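Local atomic coordinates of 4-alpha-glucanotransferase (Aquifex aeolicus, PDB entry 1TZ7), a protein that belongs to the amylomaltase (disproportionating enzyme) family of 4-alpha-glucanotransferases and is built round a parallel eight-stranded beta/alpha barrel. Residues P253-T267 against W315-W329. Numbering follows the deposited sequence.
Sequences PLFVAGVPPDFFSKT and WEVPYGEETAVNGRW
Phe255 to Val259 and the Trp315 to Pro318 part of strand 313-318 run antiparallel as the central strands of a four-stranded sheet set beside the eight-stranded barrel, an example of strand pairing that gives way to side-chain packing and a water where the strands diverge. Their axes are inclined at 135°, and regular pairing is confined to one end: Val256 N reaches Val317 O at 2.9 Å and Val317 N returns to Val256 O at 3.2 Å. Toward the other end a water takes over, donating to Gly258 O and accepting from Trp315 N. Val256 and Val317 touch through their CG2 methyls on one face of the sheet. Glu316, its CG anti to the backbone N, extends across one face of the Phe255 ring and lays its carboxylate almost flat against it, the planes 22° apart and OE2 over the ring centre. Arg328 NH1 forms a salt bridge with Glu316 OE2 (2.6 Å), while OE1 turns to Lys246 and Tyr314, which probably holds the carboxylate in this orientation. At the splayed end Trp315 NE1 hydrogen-bonds to a lone pair of Ala324 O at 2.8 Å, steadying the indole for Pro260, whose CG touches Trp329 CZ2 at 3.5 Å and whose CB makes a CH-pi contact 3.5 Å from the centroid of the six-membered ring of Trp315, only 4° off its normal.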
ATOM      1  N   PRO A 253      21.628 -10.806  -5.647  1.00 27.77           N
ATOM      2  CA  PRO A 253      21.831  -9.413  -5.240  1.00 34.05           C
ATOM      3  C   PRO A 253      23.282  -9.124  -4.876  1.00 33.59           C
ATOM      4  O   PRO A 253      23.884  -9.864  -4.103  1.00 28.52           O
ATOM      5  CB  PRO A 253      20.922  -9.268  -4.008  1.00 35.68           C
ATOM      6  CG  PRO A 253      19.924 -10.363  -4.136  1.00 37.66           C
ATOM      7  CD  PRO A 253      20.625 -11.486  -4.811  1.00 26.71           C
ATOM      8  N   LEU A 254      23.832  -8.061  -5.449  1.00 30.61           N
ATOM      9  CA  LEU A 254      25.150  -7.567  -5.072  1.00 36.62           C
ATOM     10  C   LEU A 254      25.023  -6.599  -3.890  1.00 37.50           C
ATOM     11  O   LEU A 254      25.885  -6.557  -3.017  1.00 35.06           O
ATOM     12  CB  LEU A 254      25.804  -6.860  -6.271  1.00 38.26           C
ATOM     13  CG  LEU A 254      27.332  -6.713  -6.281  1.00 58.35           C
ATOM     14  CD1 LEU A 254      28.033  -8.070  -6.170  1.00 43.44           C
ATOM     15  CD2 LEU A 254      27.772  -5.988  -7.549  1.00 64.14           C
ATOM     16  N   PHE A 255      23.940  -5.824  -3.875  1.00 32.47           N
ATOM     17  CA  PHE A 255      23.596  -4.998  -2.715  1.00 34.24           C
ATOM     18  C   PHE A 255      22.101  -5.095  -2.402  1.00 32.95           C
ATOM     19  O   PHE A 255      21.288  -5.360  -3.287  1.00 39.96           O
ATOM     20  CB  PHE A 255      23.982  -3.541  -2.968  1.00 33.23           C
ATOM     21  CG  PHE A 255      25.465  -3.324  -3.146  1.00 37.12           C
ATOM     22  CD1 PHE A 255      26.292  -3.129  -2.046  1.00 41.94           C
ATOM     23  CD2 PHE A 255      26.032  -3.314  -4.413  1.00 46.47           C
ATOM     24  CE1 PHE A 255      27.659  -2.929  -2.208  1.00 44.41           C
ATOM     25  CE2 PHE A 255      27.399  -3.114  -4.580  1.00 54.21           C
ATOM     26  CZ  PHE A 255      28.209  -2.922  -3.476  1.00 43.29           C
ATOM     27  N   VAL A 256      21.746  -4.876  -1.135  1.00 30.83           N
ATOM     28  CA  VAL A 256      20.346  -4.934  -0.709  1.00 38.54           C
ATOM     29  C   VAL A 256      19.936  -3.672   0.061  1.00 35.34           C
ATOM     30  O   VAL A 256      20.779  -2.863   0.450  1.00 33.96           O
ATOM     31  CB  VAL A 256      20.059  -6.192   0.171  1.00 37.89           C
ATOM     32  CG1 VAL A 256      20.135  -7.453  -0.668  1.00 40.78           C
ATOM     33  CG2 VAL A 256      21.024  -6.265   1.352  1.00 43.86           C
ATOM     34  N   ALA A 257      18.634  -3.518   0.272  1.00 30.89           N
ATOM     35  CA  ALA A 257      18.071  -2.253   0.714  1.00 34.09           C
ATOM     36  C   ALA A 257      17.908  -2.235   2.224  1.00 34.26           C
ATOM     37  O   ALA A 257      17.914  -3.278   2.875  1.00 37.69           O
ATOM     38  CB  ALA A 257      16.732  -2.010   0.037  1.00 37.14           C
ATOM     39  N   GLY A 258      17.763  -1.039   2.768  1.00 34.96           N
ATOM     40  CA  GLY A 258      17.533  -0.859   4.186  1.00 39.28           C
ATOM     41  C   GLY A 258      17.633   0.602   4.580  1.00 37.46           C
ATOM     42  O   GLY A 258      17.566   1.489   3.728  1.00 37.33           O
ATOM     43  N   VAL A 259      17.786   0.848   5.876  1.00 37.18           N
ATOM     44  CA  VAL A 259      18.103   2.184   6.384  1.00 42.27           C
ATOM     45  C   VAL A 259      19.140   2.081   7.511  1.00 40.63           C
ATOM     46  O   VAL A 259      19.236   1.052   8.179  1.00 32.81           O
ATOM     47  CB  VAL A 259      16.832   2.908   6.912  1.00 44.46           C
ATOM     48  CG1 VAL A 259      15.985   3.411   5.752  1.00 42.20           C
ATOM     49  CG2 VAL A 259      16.019   1.989   7.813  1.00 45.01           C
ATOM     50  N   PRO A 260      19.916   3.146   7.716  1.00 44.86           N
ATOM     51  CA  PRO A 260      21.026   3.117   8.676  1.00 43.46           C
ATOM     52  C   PRO A 260      20.541   3.133  10.128  1.00 44.15           C
ATOM     53  O   PRO A 260      19.359   3.351  10.368  1.00 36.69           O
ATOM     54  CB  PRO A 260      21.797   4.402   8.356  1.00 48.41           C
ATOM     55  CG  PRO A 260      20.782   5.321   7.788  1.00 44.41           C
ATOM     56  CD  PRO A 260      19.793   4.459   7.056  1.00 38.99           C
ATOM     57  N   PRO A 261      21.450   2.897  11.076  1.00 53.34           N
ATOM     58  CA  PRO A 261      21.121   2.984  12.507  1.00 56.88           C
ATOM     59  C   PRO A 261      20.561   4.357  12.900  1.00 59.19           C
ATOM     60  O   PRO A 261      21.120   5.382  12.503  1.00 55.16           O
ATOM     61  CB  PRO A 261      22.475   2.740  13.195  1.00 58.71           C
ATOM     62  CG  PRO A 261      23.304   2.025  12.178  1.00 57.43           C
ATOM     63  CD  PRO A 261      22.858   2.521  10.852  1.00 51.24           C
ATOM     64  N   ASP A 262      19.472   4.364  13.673  1.00 64.17           N
ATOM     65  CA  ASP A 262      18.885   5.610  14.178  1.00 69.62           C
ATOM     66  C   ASP A 262      19.297   5.818  15.633  1.00 68.25           C
ATOM     67  O   ASP A 262      20.225   5.177  16.121  1.00 69.64           O
ATOM     68  CB  ASP A 262      17.340   5.575  14.086  1.00 63.80           C
ATOM     69  CG  ASP A 262      16.832   4.786  12.889  1.00 75.67           C
ATOM     70  OD1 ASP A 262      17.555   3.899  12.397  1.00 86.15           O
ATOM     71  OD2 ASP A 262      15.708   4.983  12.383  1.00 85.43           O
ATOM     72  N   PHE A 263      18.599   6.722  16.320  1.00 73.83           N
ATOM     73  CA  PHE A 263      18.542   6.700  17.786  1.00 79.80           C
ATOM     74  C   PHE A 263      17.283   5.952  18.265  1.00 78.30           C
ATOM     75  O   PHE A 263      17.210   5.514  19.418  1.00 76.44           O
ATOM     76  CB  PHE A 263      18.585   8.136  18.365  1.00 81.98           C
ATOM     77  CG  PHE A 263      17.382   8.985  18.004  1.00 79.44           C
ATOM     78  CD1 PHE A 263      17.339   9.688  16.796  1.00 84.21           C
ATOM     79  CD2 PHE A 263      16.299   9.094  18.877  1.00 85.65           C
ATOM     80  CE1 PHE A 263      16.232  10.477  16.465  1.00 87.06           C
ATOM     81  CE2 PHE A 263      15.191   9.882  18.549  1.00 88.57           C
ATOM     82  CZ  PHE A 263      15.162  10.572  17.342  1.00 85.17           C
ATOM     83  N   PHE A 264      16.301   5.812  17.368  1.00 78.98           N
ATOM     84  CA  PHE A 264      15.206   4.848  17.548  1.00 79.47           C
ATOM     85  C   PHE A 264      15.754   3.414  17.573  1.00 79.36           C
ATOM     86  O   PHE A 264      15.857   2.798  18.636  1.00 79.21           O
ATOM     87  CB  PHE A 264      14.171   4.988  16.407  1.00 78.89           C
ATOM     88  CG  PHE A 264      12.986   5.856  16.757  1.00 77.89           C
ATOM     89  CD1 PHE A 264      11.695   5.469  16.399  1.00 90.98           C
ATOM     90  CD2 PHE A 264      13.159   7.060  17.436  1.00 85.91           C
ATOM     91  CE1 PHE A 264      10.596   6.269  16.717  1.00 91.49           C
ATOM     92  CE2 PHE A 264      12.063   7.861  17.755  1.00 92.87           C
ATOM     93  CZ  PHE A 264      10.782   7.461  17.393  1.00 94.28           C
ATOM     94  N   SER A 265      16.100   2.893  16.394  1.00 81.84           N
ATOM     95  CA  SER A 265      16.643   1.540  16.274  1.00 79.17           C
ATOM     96  C   SER A 265      18.150   1.542  16.509  1.00 80.24           C
ATOM     97  O   SER A 265      18.824   2.545  16.273  1.00 81.15           O
ATOM     98  CB  SER A 265      16.335   0.962  14.890  1.00 81.79           C
ATOM     99  OG  SER A 265      16.853  -0.352  14.759  1.00 77.77           O
ATOM    100  N   LYS A 266      18.673   0.407  16.968  1.00 76.95           N
ATOM    101  CA  LYS A 266      20.072   0.314  17.384  1.00 77.13           C
ATOM    102  C   LYS A 266      20.974  -0.018  16.198  1.00 73.44           C
ATOM    103  O   LYS A 266      22.055   0.556  16.047  1.00 69.49           O
ATOM    104  CB  LYS A 266      20.239  -0.757  18.478  1.00 80.52           C
ATOM    105  CG  LYS A 266      19.212  -0.658  19.621  1.00 83.94           C
ATOM    106  CD  LYS A 266      18.111  -1.732  19.494  1.00 84.16           C
ATOM    107  CE  LYS A 266      16.742  -1.194  19.915  1.00 85.26           C
ATOM    108  NZ  LYS A 266      15.628  -1.915  19.239  1.00 81.08           N
ATOM    109  N   THR A 267      20.522  -0.946  15.355  1.00 71.66           N
ATOM    110  CA  THR A 267      21.348  -1.474  14.266  1.00 69.94           C
ATOM    111  C   THR A 267      20.639  -1.356  12.901  1.00 69.95           C
ATOM    112  O   THR A 267      20.966  -2.081  11.955  1.00 63.39           O
ATOM    113  CB  THR A 267      21.724  -2.953  14.546  1.00 75.45           C
ATOM    114  OG1 THR A 267      22.305  -3.543  13.379  1.00 73.83           O
ATOM    115  CG2 THR A 267      20.477  -3.806  14.816  1.00 80.30           C
ATOM    116  N   TRP A 315      19.918   3.897   1.110  1.00 29.59           N
ATOM    117  CA  TRP A 315      20.871   3.156   1.911  1.00 27.45           C
ATOM    118  C   TRP A 315      21.168   1.802   1.252  1.00 25.34           C
ATOM    119  O   TRP A 315      20.260   1.010   0.991  1.00 30.09           O
ATOM    120  CB  TRP A 315      20.324   2.958   3.327  1.00 32.76           C
ATOM    121  CG  TRP A 315      21.320   2.387   4.298  1.00 29.79           C
ATOM    122  CD1 TRP A 315      21.298   1.143   4.855  1.00 36.75           C
ATOM    123  CD2 TRP A 315      22.475   3.044   4.836  1.00 28.16           C
ATOM    124  NE1 TRP A 315      22.367   0.983   5.702  1.00 29.91           N
ATOM    125  CE2 TRP A 315      23.108   2.136   5.708  1.00 37.99           C
ATOM    126  CE3 TRP A 315      23.045   4.313   4.668  1.00 40.72           C
ATOM    127  CZ2 TRP A 315      24.276   2.453   6.406  1.00 35.12           C
ATOM    128  CZ3 TRP A 315      24.211   4.624   5.367  1.00 48.77           C
ATOM    129  CH2 TRP A 315      24.807   3.698   6.220  1.00 41.88           C
ATOM    130  N   GLU A 316      22.444   1.559   0.985  1.00 18.88           N
ATOM    131  CA  GLU A 316      22.883   0.389   0.237  1.00 30.99           C
ATOM    132  C   GLU A 316      23.892  -0.422   1.070  1.00 33.29           C
ATOM    133  O   GLU A 316      24.944   0.086   1.433  1.00 36.95           O
ATOM    134  CB  GLU A 316      23.542   0.842  -1.064  1.00 33.78           C
ATOM    135  CG  GLU A 316      24.025  -0.279  -1.954  1.00 41.93           C
ATOM    136  CD  GLU A 316      24.726   0.235  -3.197  1.00 33.60           C
ATOM    137  OE1 GLU A 316      24.038   0.488  -4.211  1.00 37.22           O
ATOM    138  OE2 GLU A 316      25.960   0.390  -3.159  1.00 45.28           O
ATOM    139  N   VAL A 317      23.559  -1.686   1.361  1.00 32.86           N
ATOM    140  CA  VAL A 317      24.443  -2.556   2.161  1.00 44.58           C
ATOM    141  C   VAL A 317      24.827  -3.849   1.386  1.00 44.17           C
ATOM    142  O   VAL A 317      23.998  -4.439   0.709  1.00 34.47           O
ATOM    143  CB  VAL A 317      23.787  -2.939   3.541  1.00 50.00           C
ATOM    144  CG1 VAL A 317      22.793  -1.867   3.986  1.00 34.09           C
ATOM    145  CG2 VAL A 317      23.110  -4.306   3.470  1.00 59.27           C
ATOM    146  N   PRO A 318      26.093  -4.265   1.498  1.00 41.99           N
ATOM    147  CA  PRO A 318      26.585  -5.488   0.824  1.00 45.61           C
ATOM    148  C   PRO A 318      25.786  -6.757   1.173  1.00 42.92           C
ATOM    149  O   PRO A 318      25.467  -6.998   2.350  1.00 39.27           O
ATOM    150  CB  PRO A 318      28.022  -5.618   1.344  1.00 47.45           C
ATOM    151  CG  PRO A 318      28.407  -4.245   1.760  1.00 50.61           C
ATOM    152  CD  PRO A 318      27.159  -3.589   2.258  1.00 45.37           C
ATOM    153  N   TYR A 319      25.479  -7.558   0.150  1.00 37.29           N
ATOM    154  CA  TYR A 319      24.722  -8.796   0.332  1.00 40.20           C
ATOM    155  C   TYR A 319      25.533  -9.797   1.139  1.00 41.71           C
ATOM    156  O   TYR A 319      26.748  -9.932   0.941  1.00 33.90           O
ATOM    157  CB  TYR A 319      24.352  -9.400  -1.033  1.00 42.29           C
ATOM    158  CG  TYR A 319      23.652 -10.750  -0.952  1.00 44.05           C
ATOM    159  CD1 TYR A 319      22.355 -10.858  -0.445  1.00 34.58           C
ATOM    160  CD2 TYR A 319      24.285 -11.914  -1.385  1.00 53.22           C
ATOM    161  CE1 TYR A 319      21.710 -12.089  -0.371  1.00 47.07           C
ATOM    162  CE2 TYR A 319      23.649 -13.150  -1.314  1.00 52.72           C
ATOM    163  CZ  TYR A 319      22.361 -13.230  -0.806  1.00 52.06           C
ATOM    164  OH  TYR A 319      21.726 -14.443  -0.733  1.00 47.77           O
ATOM    165  N   GLY A 320      24.862 -10.498   2.050  1.00 42.95           N
ATOM    166  CA  GLY A 320      25.536 -11.406   2.965  1.00 51.85           C
ATOM    167  C   GLY A 320      25.670 -10.820   4.358  1.00 53.18           C
ATOM    168  O   GLY A 320      25.896 -11.547   5.326  1.00 54.96           O
ATOM    169  N   GLU A 321      25.530  -9.500   4.460  1.00 52.80           N
ATOM    170  CA  GLU A 321      25.548  -8.821   5.751  1.00 51.81           C
ATOM    171  C   GLU A 321      24.301  -9.183   6.556  1.00 50.52           C
ATOM    172  O   GLU A 321      23.210  -9.307   6.002  1.00 47.45           O
ATOM    173  CB  GLU A 321      25.628  -7.300   5.554  1.00 53.81           C
ATOM    174  CG  GLU A 321      26.174  -6.543   6.759  1.00 63.58           C
ATOM    175  CD  GLU A 321      27.684  -6.660   6.901  1.00 56.29           C
ATOM    176  OE1 GLU A 321      28.311  -7.363   6.085  1.00 62.06           O
ATOM    177  OE2 GLU A 321      28.241  -6.045   7.831  1.00 73.40           O
ATOM    178  N   GLU A 322      24.474  -9.356   7.862  1.00 53.62           N
ATOM    179  CA  GLU A 322      23.375  -9.765   8.740  1.00 53.67           C
ATOM    180  C   GLU A 322      22.572  -8.558   9.215  1.00 47.07           C
ATOM    181  O   GLU A 322      21.385  -8.674   9.514  1.00 47.21           O
ATOM    182  CB  GLU A 322      23.916 -10.534   9.946  1.00 53.68           C
ATOM    183  CG  GLU A 322      24.544 -11.871   9.593  1.00 60.30           C
ATOM    184  CD  GLU A 322      24.831 -12.719  10.814  1.00 67.22           C
ATOM    185  OE1 GLU A 322      23.867 -13.210  11.437  1.00 72.79           O
ATOM    186  OE2 GLU A 322      26.020 -12.893  11.151  1.00 69.35           O
ATOM    187  N   THR A 323      23.231  -7.401   9.291  1.00 49.45           N
ATOM    188  CA  THR A 323      22.566  -6.148   9.669  1.00 50.47           C
ATOM    189  C   THR A 323      22.822  -5.057   8.623  1.00 45.64           C
ATOM    190  O   THR A 323      23.551  -5.272   7.651  1.00 39.85           O
ATOM    191  CB  THR A 323      23.067  -5.669  11.049  1.00 42.89           C
ATOM    192  OG1 THR A 323      24.313  -4.976  10.906  1.00 40.67           O
ATOM    193  CG2 THR A 323      23.402  -6.854  11.969  1.00 59.95           C
ATOM    194  N   ALA A 324      22.224  -3.886   8.840  1.00 37.13           N
ATOM    195  CA  ALA A 324      22.323  -2.776   7.887  1.00 45.16           C
ATOM    196  C   ALA A 324      23.358  -1.731   8.336  1.00 45.35           C
ATOM    197  O   ALA A 324      23.359  -0.604   7.851  1.00 37.22           O
ATOM    198  CB  ALA A 324      20.959  -2.122   7.707  1.00 38.67           C
ATOM    199  N   VAL A 325      24.237  -2.119   9.256  1.00 30.65           N
ATOM    200  CA  VAL A 325      25.180  -1.182   9.864  1.00 35.19           C
ATOM    201  C   VAL A 325      26.240  -0.725   8.859  1.00 36.55           C
ATOM    202  O   VAL A 325      26.589   0.454   8.809  1.00 40.03           O
ATOM    203  CB  VAL A 325      25.894  -1.822  11.102  1.00 46.02           C
ATOM    204  CG1 VAL A 325      27.060  -0.948  11.573  1.00 33.48           C
ATOM    205  CG2 VAL A 325      24.906  -2.040  12.228  1.00 35.66           C
ATOM    206  N   ASN A 326      26.746  -1.665   8.060  1.00 35.58           N
ATOM    207  CA  ASN A 326      27.884  -1.394   7.174  1.00 42.47           C
ATOM    208  C   ASN A 326      27.440  -1.026   5.755  1.00 43.32           C
ATOM    209  O   ASN A 326      27.971  -1.545   4.772  1.00 41.56           O
ATOM    210  CB  ASN A 326      28.821  -2.603   7.132  1.00 45.92           C
ATOM    211  CG  ASN A 326      29.721  -2.679   8.342  1.00 49.38           C
ATOM    212  OD1 ASN A 326      30.920  -2.428   8.253  1.00 66.80           O
ATOM    213  ND2 ASN A 326      29.146  -3.025   9.485  1.00 38.48           N
ATOM    214  N   GLY A 327      26.469  -0.125   5.658  1.00 40.48           N
ATOM    215  CA  GLY A 327      26.011   0.370   4.371  1.00 37.64           C
ATOM    216  C   GLY A 327      26.567   1.746   4.048  1.00 40.26           C
ATOM    217  O   GLY A 327      27.515   2.213   4.681  1.00 31.17           O
ATOM    218  N   ARG A 328      25.970   2.394   3.053  1.00 38.36           N
ATOM    219  CA  ARG A 328      26.320   3.768   2.704  1.00 35.14           C
ATOM    220  C   ARG A 328      25.194   4.432   1.930  1.00 34.88           C
ATOM    221  O   ARG A 328      24.383   3.764   1.302  1.00 23.93           O
ATOM    222  CB  ARG A 328      27.600   3.799   1.874  1.00 40.63           C
ATOM    223  CG  ARG A 328      27.556   2.916   0.621  1.00 45.45           C
ATOM    224  CD  ARG A 328      28.450   3.418  -0.523  1.00 50.64           C
ATOM    225  NE  ARG A 328      29.144   2.362  -1.126  1.00 62.11           N
ATOM    226  CZ  ARG A 328      28.874   1.737  -2.271  1.00 71.74           C
ATOM    227  NH1 ARG A 328      27.924   2.108  -3.136  1.00 74.45           N
ATOM    228  NH2 ARG A 328      29.660   0.746  -2.572  1.00 71.10           N
ATOM    229  N   TRP A 329      25.150   5.753   1.978  1.00 29.11           N
ATOM    230  CA  TRP A 329      24.179   6.507   1.212  1.00 29.28           C
ATOM    231  C   TRP A 329      24.649   6.656  -0.230  1.00 26.51           C
ATOM    232  O   TRP A 329      25.759   7.109  -0.487  1.00 31.94           O
ATOM    233  CB  TRP A 329      23.949   7.878   1.841  1.00 33.55           C
ATOM    234  CG  TRP A 329      23.121   7.825   3.104  1.00 28.59           C
ATOM    235  CD1 TRP A 329      23.549   8.077   4.380  1.00 30.85           C
ATOM    236  CD2 TRP A 329      21.731   7.500   3.207  1.00 29.25           C
ATOM    237  NE1 TRP A 329      22.507   7.927   5.267  1.00 28.75           N
ATOM    238  CE2 TRP A 329      21.380   7.574   4.573  1.00 26.44           C
ATOM    239  CE3 TRP A 329      20.738   7.150   2.282  1.00 27.23           C
ATOM    240  CZ2 TRP A 329      20.084   7.314   5.031  1.00 28.39           C
ATOM    241  CZ3 TRP A 329      19.451   6.892   2.744  1.00 25.61           C
ATOM    242  CH2 TRP A 329      19.141   6.976   4.105  1.00 31.91           C
TER
HETATM  243  O   HOH W   1      17.061   3.370   1.802  1.00 51.48           O